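Local coordinates for protein glutamine synthetase (Helicobacter pylori, PDB 5ZLI) that belongs to the glutamine synthetase family as a type I-beta enzyme, a twelve-subunit assembly whose chains each combine a beta-grasp domain with a larger catalytic domain, at residues N323-Y329 / P423-S429; H314-L318 / D436-L440. Residues are numbered along the deposited sequence.

Interaction 1 of 2, residues N323-Y329 / P423-S429; sequences NASTNSY and PHTLRRS
Residues 323-325 form the turn between helix 315-322 and helix 326-331, whose start (Thr326 to Tyr329) completes the segment; it packs against residues 423-429, where a lead-in extended at Pro423 and Thr425 but kinked at His424 (phi/psi -87/-27) passes into helix 426-434. Asn323 (-132/74) is the first residue to leave the conformation of helix 315-322; its amide ND2 is held by Phe370 O, and its carbonyl O lies 3.8 Å from Leu426 CD1. Ala324 continues the turn, its O 3.7 Å from Leu426 CD2. Ser325 is extended (-128/156), with its hydroxyl bonded to Ser374, and helical angles begin at Thr326. There the backbones come close, Thr326 CA to Leu426 CA being 5.5 Å, and Thr326 CG2 meets Leu426 CB at 3.9 Å, while OG1 bonds to Glu474 of a second subunit. Leu426 (chi1 t, chi2 p) thus spreads its isobutyl group along the turn. Tyr329 CA lies 5.8 Å from Thr425 CA. With chi1 m and chi2 -92°, the Tyr329 side chain spans the opposing segment: CB is 3.1 Å from His424 O, CD1 meets Pro423 O near the ring plane at 3.2 Å, and Thr425 O and Leu426 N lie over one face, with CE2 3.6 Å from Leu426 CB. At the far end, Tyr329 OH and Ser429 OG share a 2.6 Å hydrogen bond. Thr425 N-caps helix 426-434, its OG1 accepting a weak 3.5 Å bond from Arg428 N. Tyrosine suits this buried catalytic-domain site: its flat ring packs against peptide groups and leucine, while its hydroxyl finds a polar partner.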
ATOM      1  N   ASN B 323      18.374 -12.662  45.669  1.00 36.47           N
ATOM      2  CA  ASN B 323      17.884 -11.550  44.836  1.00 32.10           C
ATOM      3  C   ASN B 323      19.085 -11.047  44.035  1.00 34.09           C
ATOM      4  O   ASN B 323      19.617  -9.959  44.287  1.00 28.54           O
ATOM      5  CB  ASN B 323      17.267 -10.472  45.709  1.00 26.31           C
ATOM      6  CG  ASN B 323      16.130 -11.018  46.524  1.00 32.90           C
ATOM      7  OD1 ASN B 323      16.346 -11.674  47.550  1.00 29.71           O
ATOM      8  ND2 ASN B 323      14.902 -10.783  46.061  1.00 37.13           N
ATOM      9  N   ALA B 324      19.465 -11.848  43.025  1.00 35.72           N
ATOM     10  CA  ALA B 324      20.796 -11.808  42.441  1.00 31.96           C
ATOM     11  C   ALA B 324      20.851 -11.027  41.132  1.00 33.67           C
ATOM     12  O   ALA B 324      21.862 -11.094  40.418  1.00 36.63           O
ATOM     13  CB  ALA B 324      21.316 -13.235  42.256  1.00 33.96           C
ATOM     14  N   SER B 325      19.787 -10.301  40.797  1.00 31.44           N
ATOM     15  CA  SER B 325      19.778  -9.401  39.655  1.00 29.57           C
ATOM     16  C   SER B 325      19.298  -8.047  40.124  1.00 28.06           C
ATOM     17  O   SER B 325      18.588  -7.923  41.120  1.00 29.99           O
ATOM     18  CB  SER B 325      18.857  -9.871  38.544  1.00 28.30           C
ATOM     19  OG  SER B 325      17.538  -9.910  39.017  1.00 21.64           O
ATOM     20  N   THR B 326      19.686  -7.024  39.391  1.00 22.55           N
ATOM     21  CA  THR B 326      19.116  -5.728  39.686  1.00 28.91           C
ATOM     22  C   THR B 326      17.607  -5.715  39.463  1.00 26.09           C
ATOM     23  O   THR B 326      16.880  -4.916  40.074  1.00 21.52           O
ATOM     24  CB  THR B 326      19.845  -4.714  38.858  1.00 32.55           C
ATOM     25  OG1 THR B 326      19.944  -5.255  37.535  1.00 35.95           O
ATOM     26  CG2 THR B 326      21.206  -4.517  39.458  1.00 31.05           C
ATOM     27  N   ASN B 327      17.120  -6.575  38.585  1.00 29.14           N
ATOM     28  CA  ASN B 327      15.688  -6.615  38.380  1.00 26.00           C
ATOM     29  C   ASN B 327      14.974  -7.086  39.643  1.00 27.22           C
ATOM     30  O   ASN B 327      13.801  -6.760  39.861  1.00 29.79           O
ATOM     31  CB  ASN B 327      15.357  -7.527  37.221  1.00 19.84           C
ATOM     32  CG  ASN B 327      13.980  -7.331  36.771  1.00 21.97           C
ATOM     33  OD1 ASN B 327      13.130  -8.221  36.860  1.00 24.03           O
ATOM     34  ND2 ASN B 327      13.719  -6.135  36.271  1.00 24.47           N
ATOM     35  N   SER B 328      15.654  -7.858  40.480  1.00 23.13           N
ATOM     36  CA  SER B 328      15.064  -8.240  41.756  1.00 26.60           C
ATOM     37  C   SER B 328      14.608  -7.033  42.549  1.00 28.06           C
ATOM     38  O   SER B 328      13.536  -7.045  43.158  1.00 31.28           O
ATOM     39  CB  SER B 328      16.058  -9.045  42.562  1.00 26.52           C
ATOM     40  OG  SER B 328      16.375 -10.203  41.836  1.00 26.74           O
ATOM     41  N   TYR B 329      15.350  -5.950  42.460  1.00 32.96           N
ATOM     42  CA  TYR B 329      15.107  -4.812  43.315  1.00 30.15           C
ATOM     43  C   TYR B 329      14.037  -3.878  42.777  1.00 30.84           C
ATOM     44  O   TYR B 329      13.576  -3.018  43.520  1.00 36.89           O
ATOM     45  CB  TYR B 329      16.420  -4.081  43.534  1.00 27.73           C
ATOM     46  CG  TYR B 329      17.373  -4.975  44.240  1.00 30.99           C
ATOM     47  CD1 TYR B 329      17.460  -4.971  45.635  1.00 33.76           C
ATOM     48  CD2 TYR B 329      18.130  -5.894  43.535  1.00 33.71           C
ATOM     49  CE1 TYR B 329      18.318  -5.831  46.298  1.00 31.72           C
ATOM     50  CE2 TYR B 329      19.001  -6.760  44.189  1.00 31.38           C
ATOM     51  CZ  TYR B 329      19.091  -6.719  45.564  1.00 30.33           C
ATOM     52  OH  TYR B 329      19.956  -7.579  46.194  1.00 35.62           O
ATOM     53  N   PRO B 423      17.840  -4.322  51.334  1.00 43.16           N
ATOM     54  CA  PRO B 423      18.679  -3.435  50.519  1.00 37.71           C
ATOM     55  C   PRO B 423      18.001  -3.057  49.214  1.00 38.21           C
ATOM     56  O   PRO B 423      17.220  -3.818  48.633  1.00 36.15           O
ATOM     57  CB  PRO B 423      19.947  -4.255  50.276  1.00 34.89           C
ATOM     58  CG  PRO B 423      19.566  -5.649  50.567  1.00 39.06           C
ATOM     59  CD  PRO B 423      18.453  -5.642  51.536  1.00 38.85           C
ATOM     60  N   HIS B 424      18.288  -1.846  48.766  1.00 38.28           N
ATOM     61  CA  HIS B 424      17.563  -1.332  47.618  1.00 39.35           C
ATOM     62  C   HIS B 424      18.184  -1.708  46.290  1.00 37.92           C
ATOM     63  O   HIS B 424      17.478  -1.768  45.282  1.00 42.04           O
ATOM     64  CB  HIS B 424      17.495   0.181  47.679  1.00 38.21           C
ATOM     65  CG  HIS B 424      16.602   0.705  48.740  1.00 39.23           C
ATOM     66  ND1 HIS B 424      17.088   1.300  49.883  1.00 50.21           N
ATOM     67  CD2 HIS B 424      15.258   0.838  48.782  1.00 41.25           C
ATOM     68  CE1 HIS B 424      16.073   1.717  50.620  1.00 53.92           C
ATOM     69  NE2 HIS B 424      14.952   1.457  49.969  1.00 51.87           N
ATOM     70  N   THR B 425      19.475  -1.943  46.250  1.00 27.22           N
ATOM     71  CA  THR B 425      20.119  -2.323  45.020  1.00 29.16           C
ATOM     72  C   THR B 425      20.952  -3.565  45.276  1.00 31.01           C
ATOM     73  O   THR B 425      21.326  -3.857  46.418  1.00 29.41           O
ATOM     74  CB  THR B 425      20.982  -1.159  44.485  1.00 31.74           C
ATOM     75  OG1 THR B 425      21.869  -0.693  45.513  1.00 31.08           O
ATOM     76  CG2 THR B 425      20.138  -0.024  44.007  1.00 31.06           C
ATOM     77  N   LEU B 426      21.257  -4.270  44.183  1.00 24.91           N
ATOM     78  CA  LEU B 426      22.192  -5.388  44.240  1.00 27.89           C
ATOM     79  C   LEU B 426      23.593  -4.941  44.647  1.00 34.30           C
ATOM     80  O   LEU B 426      24.345  -5.719  45.257  1.00 34.41           O
ATOM     81  CB  LEU B 426      22.243  -6.081  42.886  1.00 30.69           C
ATOM     82  CG  LEU B 426      23.242  -7.210  42.728  1.00 23.84           C
ATOM     83  CD1 LEU B 426      22.995  -8.266  43.763  1.00 29.43           C
ATOM     84  CD2 LEU B 426      23.089  -7.727  41.307  1.00 27.35           C
ATOM     85  N   ARG B 427      23.975  -3.708  44.301  1.00 29.96           N
ATOM     86  CA  ARG B 427      25.294  -3.225  44.685  1.00 31.68           C
ATOM     87  C   ARG B 427      25.410  -3.162  46.202  1.00 39.47           C
ATOM     88  O   ARG B 427      26.409  -3.617  46.776  1.00 44.42           O
ATOM     89  CB  ARG B 427      25.560  -1.848  44.080  1.00 34.97           C
ATOM     90  CG  ARG B 427      26.732  -1.113  44.734  1.00 38.98           C
ATOM     91  CD  ARG B 427      26.976   0.190  44.051  1.00 37.09           C
ATOM     92  NE  ARG B 427      27.764   0.005  42.854  1.00 45.04           N
ATOM     93  CZ  ARG B 427      29.077   0.098  42.833  1.00 52.13           C
ATOM     94  NH1 ARG B 427      29.721   0.374  43.953  1.00 57.80           N
ATOM     95  NH2 ARG B 427      29.736  -0.080  41.702  1.00 49.46           N
ATOM     96  N   ARG B 428      24.387  -2.617  46.882  1.00 33.18           N
ATOM     97  CA  ARG B 428      24.478  -2.573  48.330  1.00 34.10           C
ATOM     98  C   ARG B 428      24.403  -3.986  48.902  1.00 38.23           C
ATOM     99  O   ARG B 428      25.146  -4.296  49.835  1.00 31.67           O
ATOM    100  CB  ARG B 428      23.410  -1.630  48.908  1.00 30.73           C
ATOM    101  CG  ARG B 428      23.942  -0.740  50.062  1.00 31.13           C
ATOM    102  CD  ARG B 428      22.959   0.343  50.483  1.00 41.99           C
ATOM    103  NE  ARG B 428      21.624  -0.174  50.808  1.00 47.49           N
ATOM    104  CZ  ARG B 428      20.571   0.600  51.050  1.00 40.77           C
ATOM    105  NH1 ARG B 428      19.386   0.078  51.346  1.00 24.53           N
ATOM    106  NH2 ARG B 428      20.722   1.912  50.982  1.00 44.69           N
ATOM    107  N   SER B 429      23.595  -4.872  48.291  1.00 36.22           N
ATOM    108  CA  SER B 429      23.502  -6.259  48.739  1.00 29.17           C
ATOM    109  C   SER B 429      24.836  -6.981  48.647  1.00 34.72           C
ATOM    110  O   SER B 429      25.190  -7.755  49.541  1.00 30.99           O
ATOM    111  CB  SER B 429      22.485  -7.001  47.895  1.00 27.73           C
ATOM    112  OG  SER B 429      21.200  -6.559  48.219  1.00 35.80           O
TER

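Interaction 2 of 2, residues H314-L318 / D436-L440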
ATOM      1  N   HIS B 314      21.607 -11.968  58.759  1.00 39.25           N
ATOM      2  CA  HIS B 314      22.412 -11.925  57.556  1.00 45.00           C
ATOM      3  C   HIS B 314      21.582 -11.524  56.344  1.00 46.74           C
ATOM      4  O   HIS B 314      22.113 -11.499  55.222  1.00 47.68           O
ATOM      5  CB  HIS B 314      23.061 -13.292  57.308  1.00 40.34           C
ATOM      6  CG  HIS B 314      23.758 -13.852  58.503  1.00 46.53           C
ATOM      7  ND1 HIS B 314      24.834 -13.223  59.095  1.00 48.28           N
ATOM      8  CD2 HIS B 314      23.582 -15.014  59.176  1.00 45.21           C
ATOM      9  CE1 HIS B 314      25.260 -13.950  60.113  1.00 43.48           C
ATOM     10  NE2 HIS B 314      24.518 -15.043  60.185  1.00 44.87           N
ATOM     11  N   ALA B 315      20.312 -11.161  56.559  1.00 35.82           N
ATOM     12  CA  ALA B 315      19.373 -10.980  55.462  1.00 35.90           C
ATOM     13  C   ALA B 315      19.921 -10.054  54.380  1.00 42.28           C
ATOM     14  O   ALA B 315      19.989 -10.434  53.208  1.00 43.22           O
ATOM     15  CB  ALA B 315      18.057 -10.449  56.018  1.00 40.89           C
ATOM     16  N   ARG B 316      20.337  -8.839  54.752  1.00 41.99           N
ATOM     17  CA  ARG B 316      20.778  -7.878  53.740  1.00 40.71           C
ATOM     18  C   ARG B 316      21.929  -8.422  52.899  1.00 38.34           C
ATOM     19  O   ARG B 316      22.032  -8.106  51.714  1.00 43.39           O
ATOM     20  CB  ARG B 316      21.128  -6.522  54.369  1.00 42.32           C
ATOM     21  CG  ARG B 316      19.954  -5.935  55.099  1.00 35.41           C
ATOM     22  CD  ARG B 316      19.742  -4.472  54.792  1.00 43.15           C
ATOM     23  NE  ARG B 316      20.939  -3.692  54.481  1.00 50.08           N
ATOM     24  CZ  ARG B 316      20.901  -2.517  53.845  1.00 43.89           C
ATOM     25  NH1 ARG B 316      19.741  -2.000  53.466  1.00 45.88           N
ATOM     26  NH2 ARG B 316      22.013  -1.850  53.592  1.00 40.83           N
ATOM     27  N   GLY B 317      22.832  -9.204  53.494  1.00 39.15           N
ATOM     28  CA  GLY B 317      23.868  -9.835  52.692  1.00 39.21           C
ATOM     29  C   GLY B 317      23.389 -11.057  51.939  1.00 36.01           C
ATOM     30  O   GLY B 317      23.868 -11.326  50.833  1.00 29.52           O
ATOM     31  N   LEU B 318      22.449 -11.810  52.528  1.00 32.19           N
ATOM     32  CA  LEU B 318      21.834 -12.948  51.846  1.00 33.00           C
ATOM     33  C   LEU B 318      21.101 -12.545  50.569  1.00 35.11           C
ATOM     34  O   LEU B 318      20.968 -13.362  49.645  1.00 34.99           O
ATOM     35  CB  LEU B 318      20.890 -13.679  52.799  1.00 32.46           C
ATOM     36  CG  LEU B 318      20.406 -15.089  52.395  1.00 27.61           C
ATOM     37  CD1 LEU B 318      21.552 -15.980  52.200  1.00 32.11           C
ATOM     38  CD2 LEU B 318      19.503 -15.716  53.459  1.00 29.96           C
ATOM     39  N   ASP B 436      30.029  -9.313  55.368  1.00 49.61           N
ATOM     40  CA  ASP B 436      29.487 -10.323  56.273  1.00 47.75           C
ATOM     41  C   ASP B 436      29.458 -11.630  55.500  1.00 51.55           C
ATOM     42  O   ASP B 436      28.444 -12.033  54.927  1.00 50.22           O
ATOM     43  CB  ASP B 436      28.079 -10.011  56.760  1.00 44.57           C
ATOM     44  CG  ASP B 436      27.695 -10.878  57.905  1.00 54.63           C
ATOM     45  OD1 ASP B 436      26.521 -10.818  58.337  1.00 61.11           O
ATOM     46  OD2 ASP B 436      28.552 -11.710  58.285  1.00 58.49           O
ATOM     47  N   LYS B 437      30.592 -12.300  55.463  1.00 51.23           N
ATOM     48  CA  LYS B 437      30.703 -13.469  54.633  1.00 49.46           C
ATOM     49  C   LYS B 437      31.067 -14.691  55.437  1.00 46.98           C
ATOM     50  O   LYS B 437      31.165 -15.784  54.865  1.00 47.76           O
ATOM     51  CB  LYS B 437      31.734 -13.192  53.530  1.00 44.40           C
ATOM     52  CG  LYS B 437      32.796 -12.175  53.949  1.00 51.92           C
ATOM     53  CD  LYS B 437      33.764 -11.848  52.811  1.00 56.73           C
ATOM     54  CE  LYS B 437      34.891 -10.910  53.260  1.00 62.70           C
ATOM     55  NZ  LYS B 437      35.724 -10.378  52.125  1.00 62.36           N
ATOM     56  N   GLN B 438      31.173 -14.560  56.758  1.00 48.19           N
ATOM     57  CA  GLN B 438      31.769 -15.648  57.526  1.00 53.69           C
ATOM     58  C   GLN B 438      30.805 -16.809  57.719  1.00 45.43           C
ATOM     59  O   GLN B 438      31.216 -17.967  57.670  1.00 48.00           O
ATOM     60  CB  GLN B 438      32.297 -15.140  58.866  1.00 48.21           C
ATOM     61  CG  GLN B 438      33.517 -15.919  59.343  1.00 51.70           C
ATOM     62  CD  GLN B 438      34.625 -15.970  58.294  1.00 57.57           C
ATOM     63  OE1 GLN B 438      35.048 -17.049  57.866  1.00 61.46           O
ATOM     64  NE2 GLN B 438      35.093 -14.798  57.869  1.00 55.83           N
ATOM     65  N   TYR B 439      29.527 -16.530  57.932  1.00 46.03           N
ATOM     66  CA  TYR B 439      28.597 -17.620  58.157  1.00 44.20           C
ATOM     67  C   TYR B 439      28.460 -18.519  56.943  1.00 46.25           C
ATOM     68  O   TYR B 439      27.959 -19.639  57.078  1.00 50.75           O
ATOM     69  CB  TYR B 439      27.233 -17.073  58.529  1.00 46.64           C
ATOM     70  CG  TYR B 439      26.585 -16.337  57.403  1.00 47.97           C
ATOM     71  CD1 TYR B 439      26.903 -15.012  57.144  1.00 45.14           C
ATOM     72  CD2 TYR B 439      25.684 -16.978  56.562  1.00 46.22           C
ATOM     73  CE1 TYR B 439      26.318 -14.340  56.107  1.00 39.22           C
ATOM     74  CE2 TYR B 439      25.102 -16.308  55.506  1.00 44.70           C
ATOM     75  CZ  TYR B 439      25.420 -14.987  55.291  1.00 43.56           C
ATOM     76  OH  TYR B 439      24.837 -14.312  54.242  1.00 51.61           O
ATOM     77  N   LEU B 440      28.867 -18.054  55.765  1.00 42.15           N
ATOM     78  CA  LEU B 440      28.915 -18.909  54.583  1.00 41.98           C
ATOM     79  C   LEU B 440      30.207 -19.710  54.505  1.00 47.04           C
ATOM     80  O   LEU B 440      30.205 -20.820  53.963  1.00 44.59           O
ATOM     81  CB  LEU B 440      28.801 -18.054  53.332  1.00 44.54           C
ATOM     82  CG  LEU B 440      27.469 -17.365  53.207  1.00 45.95           C
ATOM     83  CD1 LEU B 440      27.588 -16.169  52.255  1.00 41.04           C
ATOM     84  CD2 LEU B 440      26.511 -18.430  52.689  1.00 41.04           C
TER
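Two helix starts face each other here. His314 (phi/psi -87/6) interrupts the helical path between helix 302-313 and helix 315-322 and occupies the N-cap position of the latter, whose first turn is closed by Leu318 N bonding to His314 O at 2.7 Å. Opposite it, Asp436 is extended (-153/83), and the chain then bends through Lys437 into the short helix 438-441. The backbones are nearest at Gly317 and Asp436, with CA atoms 6.7 Å apart; having no side chain, Gly317 presents bare backbone to this partner and to the tyrosine beside it. His314 and Tyr439 carry most of the contact, 81 Å² covered on each. His314 ND1 donates to Asp436 OD1 at 3.0 Å with an N-H...O angle of 164°, OD1 lying at the ring edge near its plane: a His-carboxylate hydrogen bond. The flat face of the same imidazole stacks on Tyr439, face to face, with centroids 3.8 Å apart and planes at 13°. CH-pi contacts run both ways: His314 CB is 3.9 Å from the centroid of the Tyr439 ring, and Tyr439 CB is 4.1 Å from that of His314. Tyr439, with chi1 p, reaches on so that its OH is 4.2 Å from Leu318 CD1. Histidine suits the site by offering polar edges and an aromatic face together. Its NE2 bonds to Asp390 OD2, so two carboxylates flank the ring, consistent with a protonated imidazole. Asp390 belongs to helix 377-393, which also receives His314 on Ala387 and Leu318 on Ala383 and Ile384, while Ala315 and Arg316 touch Leu342 of strand 341-346.

How the interactions relate
From the N terminus, the chain passes through 314-318 at the start of helix 315-322, then through 323-329 just beyond it. It next runs through strands 341-346, 351-355 and 366-368 and helices 377-393 and 411-415 before returning to 423-429, where interaction 1 closes the inner loop. After helix 426-434, residues 436-440 close the outer loop through interaction 2, so interaction 1 is nested within it. Successive helices 315-322 and 326-331 are thus tied to 438-441 and 426-434, the interactions having centres about 14 Å apart. Arg316, on 314-318, packs on Pro423 near like-charged Arg428; it pairs with Glu432, Arg428 with Glu431 of a second subunit.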